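Local coordinates for abhydrolase domain-containing protein (Exiguobacterium antarcticum, PDB 5H3H) that probably hydrolyses carboxylic esters as an alpha/beta-hydrolase-fold esterase with a perhydrolase character, and binds ethaneperoxoic acid in its pocket, at residues 137-142 with 195-200; 76-81 with 103-108; 62-67 with 185-190. All blocks are in the same frame, centred on the assembly; numbering follows the deposited sequence.

Contact 1: residues 137-142 with 195-200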
# COMPACT_ATOMS: atom_id res chain seq x y z
N MET B 137 17.17 4.61 -23.28
CA MET B 137 17.05 5.80 -24.06
C MET B 137 17.31 7.03 -23.18
O MET B 137 17.08 6.97 -21.99
CB MET B 137 15.64 5.86 -24.68
CG MET B 137 15.37 4.74 -25.65
SD MET B 137 13.78 5.02 -26.49
CE MET B 137 13.83 3.53 -27.49
N THR B 138 17.83 8.11 -23.72
CA THR B 138 17.97 9.33 -22.93
C THR B 138 16.61 9.90 -23.04
O THR B 138 15.81 9.42 -23.85
CB THR B 138 19.00 10.29 -23.52
OG1 THR B 138 18.61 10.60 -24.88
CG2 THR B 138 20.35 9.62 -23.57
N LYS B 139 16.33 10.92 -22.23
CA LYS B 139 15.11 11.69 -22.38
C LYS B 139 14.90 12.31 -23.75
O LYS B 139 13.74 12.43 -24.22
CB LYS B 139 15.07 12.82 -21.37
CG LYS B 139 14.35 12.42 -20.13
CD LYS B 139 14.27 13.60 -19.21
CE LYS B 139 13.49 13.22 -17.96
NZ LYS B 139 13.59 14.34 -17.00
N ASP B 140 15.98 12.73 -24.38
CA ASP B 140 15.85 13.37 -25.69
C ASP B 140 15.49 12.31 -26.78
O ASP B 140 14.70 12.63 -27.70
CB ASP B 140 17.08 14.26 -26.01
CG ASP B 140 17.33 15.38 -24.93
OD1 ASP B 140 16.40 15.76 -24.16
OD2 ASP B 140 18.47 15.88 -24.84
N GLU B 141 15.96 11.06 -26.64
CA GLU B 141 15.47 10.00 -27.55
C GLU B 141 13.95 9.75 -27.46
O GLU B 141 13.34 9.41 -28.45
CB GLU B 141 16.25 8.69 -27.43
CG GLU B 141 17.63 8.78 -28.08
CD GLU B 141 18.66 7.77 -27.60
OE1 GLU B 141 19.65 7.54 -28.33
OE2 GLU B 141 18.54 7.22 -26.49
N VAL B 142 13.34 9.90 -26.31
CA VAL B 142 11.89 9.66 -26.21
C VAL B 142 11.09 10.85 -26.73
O VAL B 142 10.03 10.69 -27.37
CB VAL B 142 11.44 9.24 -24.78
CG1 VAL B 142 12.06 7.91 -24.34
CG2 VAL B 142 11.81 10.27 -23.76
N ALA B 195 5.11 9.76 -19.74
CA ALA B 195 5.27 8.98 -18.51
C ALA B 195 6.48 8.05 -18.64
O ALA B 195 7.30 7.94 -17.70
CB ALA B 195 3.99 8.20 -18.25
N LEU B 196 6.63 7.39 -19.79
CA LEU B 196 7.86 6.60 -20.02
C LEU B 196 9.09 7.46 -19.83
O LEU B 196 10.08 7.04 -19.20
CB LEU B 196 7.92 5.87 -21.36
CG LEU B 196 7.11 4.58 -21.44
CD1 LEU B 196 6.73 4.29 -22.88
CD2 LEU B 196 7.82 3.39 -20.81
N ARG B 197 9.04 8.70 -20.32
CA ARG B 197 10.22 9.48 -20.24
C ARG B 197 10.56 9.81 -18.79
O ARG B 197 11.72 9.77 -18.41
CB ARG B 197 10.13 10.73 -21.14
CG ARG B 197 9.52 12.00 -20.66
CD ARG B 197 10.44 13.21 -21.00
NE ARG B 197 9.85 14.05 -22.02
CZ ARG B 197 8.85 14.91 -21.84
NH1 ARG B 197 8.25 15.09 -20.66
NH2 ARG B 197 8.44 15.59 -22.89
N ASP B 198 9.53 10.08 -17.99
CA ASP B 198 9.71 10.81 -16.73
C ASP B 198 9.61 9.96 -15.47
O ASP B 198 10.16 10.37 -14.45
CB ASP B 198 8.68 11.92 -16.59
CG ASP B 198 8.90 13.09 -17.52
OD1 ASP B 198 9.99 13.27 -18.14
OD2 ASP B 198 7.95 13.86 -17.67
N GLU B 199 8.94 8.82 -15.51
CA GLU B 199 8.64 8.05 -14.31
C GLU B 199 9.90 7.33 -13.81
O GLU B 199 10.73 6.92 -14.58
CB GLU B 199 7.53 7.03 -14.56
CG GLU B 199 6.16 7.60 -14.83
CD GLU B 199 5.30 7.79 -13.60
OE1 GLU B 199 5.71 7.44 -12.48
OE2 GLU B 199 4.18 8.28 -13.75
N ASP B 200 10.03 7.21 -12.49
CA ASP B 200 11.26 6.71 -11.87
C ASP B 200 10.85 5.92 -10.62
O ASP B 200 10.40 6.50 -9.65
CB ASP B 200 12.20 7.91 -11.52
CG ASP B 200 13.35 7.54 -10.49
OD1 ASP B 200 13.55 6.34 -10.10
OD2 ASP B 200 14.06 8.47 -10.07

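Contact 2: residues 76-81 with 103-108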
# COMPACT_ATOMS: atom_id res chain seq x y z
N SER B 76 -3.92 3.20 -10.57
CA SER B 76 -5.30 3.34 -10.02
C SER B 76 -6.31 2.60 -10.87
O SER B 76 -7.22 1.96 -10.32
CB SER B 76 -5.70 4.80 -9.85
OG SER B 76 -7.01 4.85 -9.32
N ASP B 77 -6.14 2.65 -12.21
CA ASP B 77 -7.06 1.91 -13.10
C ASP B 77 -6.92 0.45 -12.88
O ASP B 77 -7.89 -0.26 -12.86
CB ASP B 77 -6.89 2.20 -14.61
CG ASP B 77 -7.17 3.68 -15.00
OD1 ASP B 77 -7.83 4.42 -14.25
OD2 ASP B 77 -6.71 4.13 -16.09
N ILE B 78 -5.69 -0.02 -12.69
CA ILE B 78 -5.53 -1.46 -12.41
C ILE B 78 -6.23 -1.83 -11.07
O ILE B 78 -6.84 -2.87 -11.01
CB ILE B 78 -4.08 -1.90 -12.39
CG1 ILE B 78 -3.44 -1.58 -13.77
CG2 ILE B 78 -3.96 -3.38 -12.02
CD1 ILE B 78 -4.26 -1.92 -14.99
N ASN B 79 -6.12 -0.97 -10.08
CA ASN B 79 -6.80 -1.19 -8.79
C ASN B 79 -8.27 -1.33 -9.00
O ASN B 79 -8.86 -2.28 -8.52
CB ASN B 79 -6.52 -0.08 -7.79
CG ASN B 79 -7.22 -0.31 -6.43
OD1 ASN B 79 -6.93 -1.29 -5.71
ND2 ASN B 79 -8.16 0.56 -6.12
N GLU B 80 -8.85 -0.46 -9.82
CA GLU B 80 -10.24 -0.62 -10.19
C GLU B 80 -10.57 -1.94 -10.88
O GLU B 80 -11.55 -2.57 -10.55
CB GLU B 80 -10.76 0.60 -10.98
CG GLU B 80 -10.64 1.88 -10.18
CD GLU B 80 -11.40 1.80 -8.86
OE1 GLU B 80 -12.55 1.25 -8.90
OE2 GLU B 80 -10.84 2.30 -7.85
N VAL B 81 -9.75 -2.40 -11.80
CA VAL B 81 -10.01 -3.64 -12.48
C VAL B 81 -10.14 -4.78 -11.46
O VAL B 81 -11.12 -5.52 -11.46
CB VAL B 81 -8.89 -4.01 -13.52
CG1 VAL B 81 -9.03 -5.45 -13.94
CG2 VAL B 81 -8.92 -3.09 -14.75
N LEU B 103 4.36 -2.50 -10.91
CA LEU B 103 5.10 -2.06 -9.70
C LEU B 103 4.39 -0.91 -8.96
O LEU B 103 4.23 -0.97 -7.70
CB LEU B 103 6.55 -1.68 -10.05
CG LEU B 103 7.40 -2.89 -10.44
CD1 LEU B 103 8.62 -2.53 -11.27
CD2 LEU B 103 7.87 -3.67 -9.22
N LYS B 104 3.98 0.11 -9.72
CA LYS B 104 3.35 1.28 -9.15
C LYS B 104 2.03 0.89 -8.46
O LYS B 104 1.69 1.45 -7.42
CB LYS B 104 3.03 2.30 -10.25
CG LYS B 104 2.63 3.69 -9.79
CD LYS B 104 3.64 4.29 -8.84
CE LYS B 104 3.79 5.80 -9.03
NZ LYS B 104 5.14 6.18 -8.49
N TYR B 105 1.31 -0.04 -9.10
CA TYR B 105 0.10 -0.57 -8.56
C TYR B 105 0.36 -1.25 -7.24
O TYR B 105 -0.43 -1.07 -6.25
CB TYR B 105 -0.50 -1.60 -9.48
CG TYR B 105 -1.49 -2.47 -8.73
CD1 TYR B 105 -2.75 -1.99 -8.33
CD2 TYR B 105 -1.13 -3.77 -8.34
CE1 TYR B 105 -3.65 -2.80 -7.62
CE2 TYR B 105 -1.99 -4.56 -7.63
CZ TYR B 105 -3.25 -4.07 -7.22
OH TYR B 105 -4.11 -4.86 -6.49
N LEU B 106 1.43 -2.05 -7.21
CA LEU B 106 1.80 -2.70 -5.89
C LEU B 106 2.18 -1.69 -4.81
O LEU B 106 1.78 -1.86 -3.65
CB LEU B 106 2.90 -3.72 -6.07
CG LEU B 106 2.66 -5.21 -6.30
CD1 LEU B 106 1.24 -5.74 -6.40
CD2 LEU B 106 3.55 -5.74 -7.42
N LEU B 107 2.95 -0.67 -5.17
CA LEU B 107 3.33 0.36 -4.23
C LEU B 107 2.13 1.19 -3.77
O LEU B 107 2.03 1.51 -2.64
CB LEU B 107 4.39 1.32 -4.79
CG LEU B 107 5.91 1.08 -4.72
CD1 LEU B 107 6.35 -0.18 -3.99
CD2 LEU B 107 6.50 1.19 -6.12
N ASN B 108 1.27 1.58 -4.68
CA ASN B 108 0.15 2.48 -4.32
C ASN B 108 -1.07 1.83 -3.71
O ASN B 108 -1.79 2.48 -2.95
CB ASN B 108 -0.25 3.36 -5.50
CG ASN B 108 0.82 4.37 -5.84
OD1 ASN B 108 1.84 4.45 -5.17
ND2 ASN B 108 0.57 5.18 -6.84
O HOH W 1 -6.35 -3.81 -5.42

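Contact 3: residues 62-67 with 185-190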
# COMPACT_ATOMS: atom_id res chain seq x y z
N SER B 62 -10.61 0.59 -25.03
CA SER B 62 -10.89 1.51 -23.90
C SER B 62 -11.15 2.92 -24.42
O SER B 62 -10.69 3.25 -25.51
CB SER B 62 -9.74 1.48 -22.93
OG SER B 62 -9.68 0.17 -22.33
N ASP B 63 -11.86 3.73 -23.62
CA ASP B 63 -11.91 5.20 -23.77
C ASP B 63 -10.50 5.79 -23.72
O ASP B 63 -9.61 5.24 -23.05
CB ASP B 63 -12.74 5.90 -22.64
CG ASP B 63 -14.24 5.50 -22.60
OD1 ASP B 63 -14.71 4.69 -23.45
OD2 ASP B 63 -14.93 6.00 -21.66
N ALA B 64 -10.30 6.93 -24.39
CA ALA B 64 -8.99 7.58 -24.42
C ALA B 64 -9.23 9.03 -23.97
O ALA B 64 -9.42 9.92 -24.78
CB ALA B 64 -8.35 7.51 -25.80
N PRO B 65 -9.29 9.25 -22.66
CA PRO B 65 -9.36 10.62 -22.16
C PRO B 65 -8.11 11.44 -22.42
O PRO B 65 -7.07 10.94 -22.90
CB PRO B 65 -9.52 10.41 -20.64
CG PRO B 65 -8.76 9.17 -20.38
CD PRO B 65 -9.05 8.28 -21.56
N ALA B 66 -8.19 12.71 -22.04
CA ALA B 66 -7.16 13.69 -22.30
C ALA B 66 -5.95 13.44 -21.46
O ALA B 66 -4.82 13.61 -21.92
CB ALA B 66 -7.72 15.09 -22.05
N THR B 67 -6.21 12.90 -20.28
CA THR B 67 -5.27 12.85 -19.24
C THR B 67 -5.29 11.50 -18.47
O THR B 67 -6.16 10.62 -18.70
CB THR B 67 -5.58 14.06 -18.29
OG1 THR B 67 -4.39 14.42 -17.64
CG2 THR B 67 -6.70 13.76 -17.27
N SER B 185 -5.06 5.10 -29.54
CA SER B 185 -5.29 6.54 -29.67
C SER B 185 -3.93 7.29 -29.87
O SER B 185 -2.96 6.99 -29.20
CB SER B 185 -6.00 7.08 -28.42
OG SER B 185 -5.13 7.10 -27.28
N SER B 186 -3.87 8.26 -30.78
CA SER B 186 -2.64 9.03 -30.96
C SER B 186 -2.25 9.75 -29.68
O SER B 186 -1.06 9.80 -29.32
CB SER B 186 -2.81 10.06 -32.08
OG SER B 186 -4.05 10.74 -31.90
N HIS B 187 -3.26 10.25 -28.96
CA HIS B 187 -2.99 11.16 -27.82
C HIS B 187 -2.61 10.36 -26.57
O HIS B 187 -1.75 10.79 -25.81
CB HIS B 187 -4.12 12.08 -27.56
CG HIS B 187 -5.44 11.41 -27.44
ND1 HIS B 187 -6.10 11.33 -26.24
CD2 HIS B 187 -6.16 10.69 -28.32
CE1 HIS B 187 -7.24 10.70 -26.42
NE2 HIS B 187 -7.31 10.31 -27.67
N GLY B 188 -3.19 9.19 -26.39
CA GLY B 188 -2.67 8.26 -25.35
C GLY B 188 -1.25 7.82 -25.59
O GLY B 188 -0.43 7.82 -24.67
N THR B 189 -0.95 7.45 -26.84
CA THR B 189 0.38 7.08 -27.22
C THR B 189 1.35 8.19 -26.81
O THR B 189 2.36 7.91 -26.19
CB THR B 189 0.48 6.76 -28.71
OG1 THR B 189 -0.34 5.62 -29.00
CG2 THR B 189 1.91 6.52 -29.16
N ILE B 190 1.02 9.45 -27.11
CA ILE B 190 1.91 10.56 -26.70
C ILE B 190 2.05 10.71 -25.18
O ILE B 190 3.16 10.74 -24.66
CB ILE B 190 1.45 11.86 -27.36
CG1 ILE B 190 1.80 11.77 -28.87
CG2 ILE B 190 2.01 13.07 -26.65
CD1 ILE B 190 1.04 12.76 -29.69

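Contact 1: residues 137-142 with 195-200
Arg-197 O is gripped by two donors from beyond the two segments, Thr-128 OG1 and Arg-130 NH2, and across the contact Lys-139 CE rests 3.9 Å from this same Arg-197 O. The lysine chain, extended beyond CG, crosses both Arg-197 and Asp-198 at about a right angle and brings its CE to 3.5 Å from Asp-198 OD1. Its ammonium makes a long salt bridge, NZ of Lys-139 to OD1 of Asp-198 at 3.9 Å. The other oxygen of this carboxylate, Asp-198 OD2, receives Arg-197 NH1 at 3.2 Å. That bond lies close to the guanidinium plane, only 8° out of it, and meets OD2 on the syn side, so one carboxylate spans two cations. Arg-197 gets there by a folded route: CG sits between the backbone N and the carbonyl carbon (chi1 87°) and the chain bends again at the next two bonds, while NH2 forms a second salt bridge with Asp-143. With an alanine in place of Arg-197, Asp-143 and Asp-198 would probably each lose a positive mate, and a gap would probably open beside Lys-139 CG, where Arg-197 CD now packs 4.1 Å away. Val-142 turns its side chain onto the arginine stem, although its closest approach is too short to be trusted. A capping box starts the helix: Glu-141 N donates to Thr-138 OG1 (3.2 Å) and Thr-138 N to Glu-141 OE2 (3.0 Å). The contact thus joins the start of helix 139-149 to the end of helix 186-198, both in the helical insertion between strands 114-120 and 211-217; Val-142 also packs on Phe-127, and Leu-196 touches Tyr-71 of helix 71-85 and the bound ethaneperoxoic acid.

Contact 2: residues 76-81 with 103-108
Helices 71-85 and 97-109 come together with the CA atoms of Ser-76, Ile-78 and Asn-79 all 6.8 to 6.9 Å from Tyr-105 CA. Both are connecting helices of the alpha/beta hydrolase fold: strand 90-95 runs between them in the chain, and the second starts at what is probably the nucleophile elbow. Tyr-105 carries the packing. Its CG stands anti to the backbone N (chi1 161°), which swings the ring out to helix 71-85, and CE1 comes to 3.7 Å from Asn-79 CA. Ile-78 covers one face of that ring near its rim, its CG2 4.1 Å from Tyr-105 CD1, and also packs on Ile-101. Asn-79 CB meets the ring at its edge, in plane, with the amide turned 31° from the ring. Tyr-105 further touches Ile-82 and Val-114, the latter on strand 114-120, while Leu-107 and Asn-108 reach Val-8 and Asp-9 of the second subunit. The polar ends of this buried pair are joined through one water: it donates to Asn-79 OD1 at 2.6 Å and is hydrogen-bonded to Tyr-105 OH at 2.7 Å, lying in the plane of the ring.

Contact 3: residues 62-67 with 185-190
The irregular loop 62-67 passes the first turn of helix 186-198 with Ala-64 and Gly-188 nearest in backbone, their CA atoms 6.4 Å apart. In the alpha/beta hydrolase fold this joins the connection between strand 50-54 and helix 71-85 to a helix of the insertion that follows strand 114-120. The side chain of Ala-64 points at the helix start, its CB lying 3.5 Å from Ser-185 CB and 3.6 Å from Ser-185 OG. The imidazole of His-187 approaches the same alanine and also presents an edge to the carbonyl oxygen of Pro-65. One face of the imidazole is met near its rim by Ser-185 OG, 3.8 Å above the plane. Ser-185 is the N-cap: with OG placed between its backbone N and carbonyl carbon (chi1 72°), the hydroxyl accepts from Gly-188 N at 3.0 Å. This bond is somewhat bent, 136° at the hydrogen, and the same OG also donates to Gly-58 O, so the cap is itself fastened to the loop that leaves strand 50-54. The absence of a side chain at Gly-188 matters here, because a CB would come within 2.5 Å of Ser-185 OG. Next in the loop, Pro-65 packs on Thr-11 and Arg-57, whereas Ile-190 on the helix rests against Ile-146 and Thr-149 of helix 139-149. Farther along the first turn, Thr-189 O accepts from NE1 of Trp-30, a residue of the ligand pocket. Thr-189 also secures the cap residue, since Ser-185 O receives Thr-189 N at 3.1 Å and Thr-189 OG1 at 3.0 Å from opposite faces of its carbonyl plane, the hydroxyl tilted 30° from it.

How the contacts relate
From the N terminus, residues 62-67 open the loop of contact 3, and 76-81 then meet 103-108 so that contact 2 closes a short loop wholly within it. Residues 137-142 come next, before 185-190 close contact 3 and 195-200 close contact 1; these two therefore cross. Both use helix 186-198, contact 3 at its start and contact 1 at its end, their centres 18 Å apart. Contact 2 ties together two helices beside the central sheet, whereas the others bind the helical insertion to the loop after strand 50-54 and to itself. Glu-199 OE1 packs 4.2 Å from Lys-104 NZ, where contacts 1 and 2 touch.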